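PDB 5V8S: flavoprotein from Thermotoga maritima, which probably works as an oxidoreductase, passing electrons between bound FMN and a diiron centre held in a metallo-beta-lactamase-like domain. Local coordinates for residues K83-P87 / K88-H92; P188-L191 / D192-E196; L236-H240 / G241-K245. The protein carries 1 engineered substitution. All coordinates share one frame; numbering follows the deposited sequence.

Interaction 1 (K83-P87 / K88-H92)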
# COMPACT_ATOMS: atom_id res chain seq x y z
N LYS A 83 -3.65 -37.67 18.55
CA LYS A 83 -4.42 -38.74 17.93
C LYS A 83 -3.52 -39.78 17.27
O LYS A 83 -3.96 -40.91 17.05
CB LYS A 83 -5.41 -38.17 16.92
CG LYS A 83 -6.48 -37.26 17.53
CD LYS A 83 -7.46 -36.78 16.47
CE LYS A 83 -8.42 -35.72 16.99
NZ LYS A 83 -9.36 -35.23 15.93
N ILE A 84 -2.26 -39.43 16.98
CA ILE A 84 -1.34 -40.35 16.32
C ILE A 84 -0.17 -40.76 17.20
O ILE A 84 0.57 -41.69 16.82
CB ILE A 84 -0.85 -39.79 14.97
CG1 ILE A 84 -0.10 -38.48 15.18
CG2 ILE A 84 -2.02 -39.59 14.03
CD1 ILE A 84 0.57 -37.96 13.94
N VAL A 85 0.05 -40.12 18.34
CA VAL A 85 1.10 -40.53 19.26
C VAL A 85 0.80 -39.93 20.62
O VAL A 85 0.27 -38.82 20.72
CB VAL A 85 2.50 -40.10 18.73
CG1 VAL A 85 2.64 -38.57 18.72
CG2 VAL A 85 3.60 -40.72 19.56
N ASP A 86 1.14 -40.66 21.67
CA ASP A 86 1.19 -40.06 22.99
C ASP A 86 2.35 -39.07 22.98
O ASP A 86 3.50 -39.49 22.81
CB ASP A 86 1.44 -41.15 24.04
CG ASP A 86 1.30 -40.64 25.47
OD1 ASP A 86 1.62 -39.46 25.73
OD2 ASP A 86 0.90 -41.43 26.34
N PRO A 87 2.10 -37.77 23.12
CA PRO A 87 3.22 -36.81 23.07
C PRO A 87 4.35 -37.15 24.02
O PRO A 87 5.52 -36.82 23.75
CB PRO A 87 2.55 -35.47 23.42
CG PRO A 87 1.11 -35.67 23.01
CD PRO A 87 0.80 -37.10 23.32
N LYS A 88 4.04 -37.82 25.12
CA LYS A 88 5.07 -38.22 26.08
C LYS A 88 6.08 -39.18 25.46
O LYS A 88 7.18 -39.33 26.01
CB LYS A 88 4.41 -38.87 27.28
CG LYS A 88 3.60 -37.90 28.11
CD LYS A 88 3.14 -38.54 29.41
CE LYS A 88 2.12 -39.64 29.15
NZ LYS A 88 1.57 -40.20 30.41
N GLU A 89 5.74 -39.82 24.35
CA GLU A 89 6.64 -40.72 23.65
C GLU A 89 7.45 -40.03 22.57
O GLU A 89 8.21 -40.69 21.85
CB GLU A 89 5.84 -41.87 23.01
CG GLU A 89 4.87 -42.58 23.95
CD GLU A 89 5.51 -43.73 24.72
OE1 GLU A 89 6.60 -44.19 24.32
OE2 GLU A 89 4.91 -44.17 25.72
N ILE A 90 7.30 -38.71 22.41
CA ILE A 90 8.16 -37.98 21.49
C ILE A 90 9.55 -37.85 22.09
O ILE A 90 9.72 -37.50 23.26
CB ILE A 90 7.55 -36.61 21.14
CG1 ILE A 90 6.29 -36.82 20.29
CG2 ILE A 90 8.57 -35.75 20.38
CD1 ILE A 90 5.49 -35.57 20.08
N THR A 91 10.56 -38.11 21.26
CA THR A 91 11.95 -38.10 21.68
C THR A 91 12.78 -37.01 21.02
O THR A 91 13.80 -36.59 21.59
CB THR A 91 12.62 -39.46 21.39
OG1 THR A 91 12.49 -39.77 20.00
CG2 THR A 91 12.02 -40.60 22.24
N HIS A 92 12.38 -36.55 19.83
CA HIS A 92 13.14 -35.59 19.05
C HIS A 92 12.19 -34.60 18.41
O HIS A 92 11.09 -34.97 18.00
CB HIS A 92 13.90 -36.29 17.93
CG HIS A 92 14.98 -37.20 18.40
ND1 HIS A 92 14.70 -38.44 18.95
CD2 HIS A 92 16.32 -37.07 18.41
CE1 HIS A 92 15.84 -39.02 19.29
NE2 HIS A 92 16.84 -38.21 18.98
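Asp86 grips the turn that follows it through both its carbonyl and its carboxylate. Asp86 O accepts the backbone N-H of Glu89 at 2.7 Å in a nearly straight bond (161° at the hydrogen). Next to it, Asp86 OD1 takes the N-H of Lys88 at 3.0 Å. That donor meets OD1 on its anti side and lies 35° out of the carboxylate plane. The carboxylate reaches it because CG of Asp86 stands trans to the backbone N (chi1 -172°), beside its own carbonyl carbon. A third bond continues the turn: Ile90 N donates to Pro87 O at 2.9 Å.

The side chain of Lys88 bends at chi3 and passes across the carboxylate. CE of Lys88 sits 3.5 Å from both OD1 and OD2 of Asp86. The opposite charges may still attract: NZ of Lys88 lies 4.3 Å from OD2 of Asp86, too far for a salt bridge. On Glu89 it is the methylene part that touches: CG of Glu89 lies 3.7 Å from Asp86 CB.

Beneath these bonds the buried Val85, Pro87 and Ile90 make apolar contacts. Ile90 CG1 meets Val85 CG1 at 4.3 Å. CD1 of Ile90 approaches the ring of Pro87. Pro87 and Ile90 also rest on helix 74-82, through Ser82 and Leu81. Val85 packs on Leu56 and Asn63 of the neighbouring strands, while His115 binds Lys88 O.

The Asp86 OD1 bond to the N-H two residues on, with Pro87 between, is an Asx turn. It leads into a short 3-10 turn held by successive i to i+3 bonds. The turn belongs to the beta-alpha-beta crossover in which helix 74-82 links the adjacent parallel strands 62-66 and 92-94.

Interaction 2 (P188-L191 / D192-E196)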
# COMPACT_ATOMS: atom_id res chain seq x y z
N PRO A 188 -5.00 -26.61 -1.33
CA PRO A 188 -5.50 -27.54 -2.34
C PRO A 188 -6.36 -28.63 -1.71
O PRO A 188 -6.21 -28.99 -0.54
CB PRO A 188 -4.22 -28.13 -2.95
CG PRO A 188 -3.12 -27.24 -2.50
CD PRO A 188 -3.54 -26.68 -1.21
N GLU A 189 -7.23 -29.19 -2.54
CA GLU A 189 -8.22 -30.15 -2.10
C GLU A 189 -7.65 -31.55 -1.88
O GLU A 189 -8.43 -32.48 -1.64
CB GLU A 189 -9.36 -30.21 -3.14
CG GLU A 189 -9.64 -28.89 -3.88
CD GLU A 189 -10.99 -28.88 -4.60
OE1 GLU A 189 -11.05 -28.39 -5.76
OE2 GLU A 189 -11.98 -29.38 -4.02
N ILE A 190 -6.34 -31.72 -1.95
CA ILE A 190 -5.69 -33.01 -1.67
C ILE A 190 -4.32 -32.71 -1.07
O ILE A 190 -3.87 -31.57 -1.04
CB ILE A 190 -5.60 -33.93 -2.91
CG1 ILE A 190 -4.73 -33.34 -4.01
CG2 ILE A 190 -7.00 -34.25 -3.45
CD1 ILE A 190 -4.43 -34.40 -5.12
N LEU A 191 -3.66 -33.75 -0.55
CA LEU A 191 -2.39 -33.56 0.14
C LEU A 191 -1.20 -33.49 -0.80
O LEU A 191 -0.20 -32.83 -0.48
CB LEU A 191 -2.12 -34.70 1.13
CG LEU A 191 -2.98 -34.77 2.39
CD1 LEU A 191 -2.70 -36.05 3.16
CD2 LEU A 191 -2.68 -33.57 3.24
N ASP A 192 -1.23 -34.23 -1.91
CA ASP A 192 -0.01 -34.47 -2.67
C ASP A 192 -0.16 -34.10 -4.14
O ASP A 192 -1.16 -33.49 -4.54
CB ASP A 192 0.47 -35.91 -2.51
CG ASP A 192 -0.42 -36.92 -3.22
OD1 ASP A 192 -1.51 -36.54 -3.69
OD2 ASP A 192 -0.03 -38.10 -3.30
N ASP A 193 0.86 -34.44 -4.93
CA ASP A 193 0.97 -34.06 -6.33
C ASP A 193 0.43 -35.11 -7.30
O ASP A 193 0.93 -35.22 -8.42
CB ASP A 193 2.43 -33.71 -6.68
CG ASP A 193 3.38 -34.91 -6.55
OD1 ASP A 193 3.12 -35.80 -5.73
OD2 ASP A 193 4.42 -34.94 -7.27
N SER A 194 -0.59 -35.87 -6.89
CA SER A 194 -1.08 -37.00 -7.68
C SER A 194 -2.15 -36.62 -8.70
O SER A 194 -2.47 -37.45 -9.57
CB SER A 194 -1.62 -38.09 -6.74
OG SER A 194 -2.67 -37.61 -5.93
N ASN A 195 -2.69 -35.41 -8.63
CA ASN A 195 -3.74 -34.95 -9.54
C ASN A 195 -3.17 -33.82 -10.39
O ASN A 195 -2.79 -32.77 -9.86
CB ASN A 195 -4.95 -34.49 -8.73
CG ASN A 195 -6.12 -34.10 -9.59
OD1 ASN A 195 -6.02 -33.21 -10.44
ND2 ASN A 195 -7.25 -34.77 -9.38
N GLU A 196 -3.12 -34.03 -11.71
CA GLU A 196 -2.43 -33.08 -12.59
C GLU A 196 -3.15 -31.74 -12.66
O GLU A 196 -2.49 -30.70 -12.78
CB GLU A 196 -2.30 -33.66 -14.00
CG GLU A 196 -1.77 -32.67 -15.05
CD GLU A 196 -0.34 -32.22 -14.77
OE1 GLU A 196 0.34 -32.88 -13.95
OE2 GLU A 196 0.11 -31.23 -15.37
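The backbone is extended at Ile190, bends at Leu191 and then curls through Asp193 and Ser194, bringing Asn195 back beside the Ile190 side chain. CG1 of Ile190 lies between its backbone N and carbonyl carbon (chi1 64°), which aims CD1 into this curl. CD1 of Ile190 sits 3.4 Å from Asp192 O and 3.6 Å from Asn195 CB. The Ile190 and Asn195 side chains cross at about a right angle. Ser194 OG lies 3.7 Å from CD1 of Ile190.

Polar bonds brace the curl. Ser194 OG donates to Asp192 OD1 at 2.7 Å, on the syn side and 26° out of the carboxylate plane. Ser194 N adds a weak bond to Asp192 OD1 at 3.4 Å. The N-H of Asp192 is buried without a partner.

Leu191 turns from the curl to pack on strands 16-22 and 26-34, against Trp17 and Val29. Asn195 OD1 binds Ser197 OG and the backbone N of Val198. Asn195 is thus the N-cap of helix 196-214, and the weak bond from Ser194 N to Asp192 OD1 is consistent with an Asx turn just before that cap.

Interaction 3 (L236-H240 / G241-K245). With FEO (mu-oxo-diiron), chain C.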
# COMPACT_ATOMS: atom_id res chain seq x y z
N LEU A 236 9.56 -34.64 -1.65
CA LEU A 236 9.80 -33.36 -0.99
C LEU A 236 8.56 -33.03 -0.18
O LEU A 236 7.45 -32.94 -0.72
CB LEU A 236 10.10 -32.27 -2.02
CG LEU A 236 10.57 -30.94 -1.44
CD1 LEU A 236 11.52 -30.26 -2.40
CD2 LEU A 236 9.42 -30.00 -1.11
N LEU A 237 8.76 -32.83 1.13
CA LEU A 237 7.70 -32.62 2.11
C LEU A 237 7.92 -31.24 2.71
O LEU A 237 8.69 -31.08 3.68
CB LEU A 237 7.77 -33.68 3.21
CG LEU A 237 7.13 -35.06 2.93
CD1 LEU A 237 7.54 -35.62 1.58
CD2 LEU A 237 7.44 -36.02 4.05
N PRO A 238 7.29 -30.21 2.17
CA PRO A 238 7.51 -28.84 2.66
C PRO A 238 6.56 -28.44 3.77
O PRO A 238 5.61 -29.15 4.09
CB PRO A 238 7.23 -27.98 1.42
CG PRO A 238 6.09 -28.74 0.76
CD PRO A 238 6.33 -30.24 1.05
N GLY A 239 6.79 -27.23 4.31
CA GLY A 239 6.00 -26.71 5.41
C GLY A 239 4.72 -26.02 5.02
O GLY A 239 3.91 -25.73 5.90
N HIS A 240 4.54 -25.75 3.74
CA HIS A 240 3.34 -25.08 3.24
C HIS A 240 2.96 -25.68 1.91
O HIS A 240 3.82 -25.85 1.05
CB HIS A 240 3.59 -23.58 3.01
CG HIS A 240 4.19 -22.86 4.18
ND1 HIS A 240 3.51 -22.65 5.36
CD2 HIS A 240 5.41 -22.31 4.35
CE1 HIS A 240 4.28 -21.99 6.21
NE2 HIS A 240 5.43 -21.76 5.62
N GLY A 241 1.67 -25.97 1.73
CA GLY A 241 1.17 -26.44 0.45
C GLY A 241 1.29 -27.94 0.25
O GLY A 241 1.27 -28.73 1.19
N LEU A 242 1.40 -28.33 -1.02
CA LEU A 242 1.39 -29.72 -1.41
C LEU A 242 2.68 -30.43 -1.04
O LEU A 242 3.77 -29.85 -1.05
CB LEU A 242 1.23 -29.81 -2.92
CG LEU A 242 -0.16 -29.56 -3.53
CD1 LEU A 242 -0.10 -30.00 -4.98
CD2 LEU A 242 -1.28 -30.30 -2.78
N ILE A 243 2.55 -31.74 -0.79
CA ILE A 243 3.66 -32.68 -0.68
C ILE A 243 3.89 -33.26 -2.07
O ILE A 243 2.94 -33.48 -2.82
CB ILE A 243 3.29 -33.79 0.32
CG1 ILE A 243 3.17 -33.20 1.71
CG2 ILE A 243 4.29 -34.94 0.28
CD1 ILE A 243 2.32 -34.03 2.62
N TRP A 244 5.15 -33.51 -2.41
CA TRP A 244 5.52 -34.01 -3.73
C TRP A 244 6.12 -35.41 -3.58
O TRP A 244 7.28 -35.56 -3.21
CB TRP A 244 6.47 -33.04 -4.42
CG TRP A 244 5.83 -31.71 -4.66
CD1 TRP A 244 5.52 -30.75 -3.73
CD2 TRP A 244 5.38 -31.19 -5.93
NE1 TRP A 244 4.92 -29.67 -4.35
CE2 TRP A 244 4.83 -29.92 -5.69
CE3 TRP A 244 5.41 -31.68 -7.23
CZ2 TRP A 244 4.30 -29.14 -6.72
CZ3 TRP A 244 4.89 -30.90 -8.25
CH2 TRP A 244 4.35 -29.64 -7.99
N LYS A 245 5.30 -36.41 -3.87
CA LYS A 245 5.71 -37.81 -3.85
C LYS A 245 5.87 -38.41 -5.24
O LYS A 245 6.67 -39.34 -5.41
CB LYS A 245 4.68 -38.63 -3.08
CG LYS A 245 4.75 -38.43 -1.57
CD LYS A 245 3.52 -38.99 -0.84
CE LYS A 245 3.39 -40.48 -0.97
NZ LYS A 245 2.18 -40.99 -0.23
FE1 FEO C . 9.66 -18.55 6.84
FE2 FEO C . 7.03 -20.72 6.68
O FEO C . 8.23 -19.55 7.54
O HOH W 1 8.00 -17.69 5.66
O HOH W 2 6.76 -19.11 5.10
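Ile243 holds CG1 beside its backbone N (chi1 -66°), leaving CG2 trans to that N and facing Leu237. CD1 of Leu237 meets CG2 of Ile243 at 3.6 Å, the two side chains crossing at a slant. His240 has its ring beside its own backbone N (chi1 -52°), and the imidazole leaves the turn for the metal site. NE2 of His240 binds iron FE2 at 2.2 Å. The ring is steadied from its other nitrogen, because ND1 is hydrogen-bonded to Ser51 O.

Water 2 also binds FE2, at 2.3 Å, and donates to the bridging oxide. Water 1 binds FE1 and donates to that oxide too. Asp101, Asp180 and the engineered Asp102 join His240 in binding the diiron group.

Further back, the two arms run antiparallel. Leu236 and Trp244 form a hydrogen-bonded pair: Leu236 N donates to Trp244 O at 2.9 Å, and Trp244 N returns a nearly straight bond to Leu236 O at 2.9 Å. CB of Leu236 and CB of Trp244 lie 4.4 Å apart. Pro238 CG presses on Leu242 O at 3.1 Å. Gly241 makes the reversal with a positive phi of 86°, at backbone angles that call for glycine, and Ser51 OG binds its N.

Leu236 and Leu237 lie on strand 235-238, at the edge of its sheet within this chain, and Leu237 is bonded to strand 175-179. Leu236 packs on helix 248-260 at Leu251 and Leu252. Trp244 reaches Val199, Tyr202 and Leu203 of helix 196-214, and Ile243 touches Tyr55 of strand 50-59.

How the interactions relate
The three contacts follow one another along the chain. Interaction 1 is remote: its centre is about 28 Å from that of interaction 2 and about 22 Å from that of interaction 3. It leads into strand 92-94 of the seven-strand sheet, whereas interaction 3 starts on strand 235-238 of the mixed five-strand sheet. Interactions 2 and 3 lie about 10 Å apart between centres and touch. Leu191 O probably bonds to Ile243 N, and Asp193 OD1 to Lys245 N. The loop before helix 196-214 is thereby tied to the loop that follows iron ligand His240. Interaction 1 precedes strand 92-94, after which come His97, Glu99 and Asp101 of the diiron pocket.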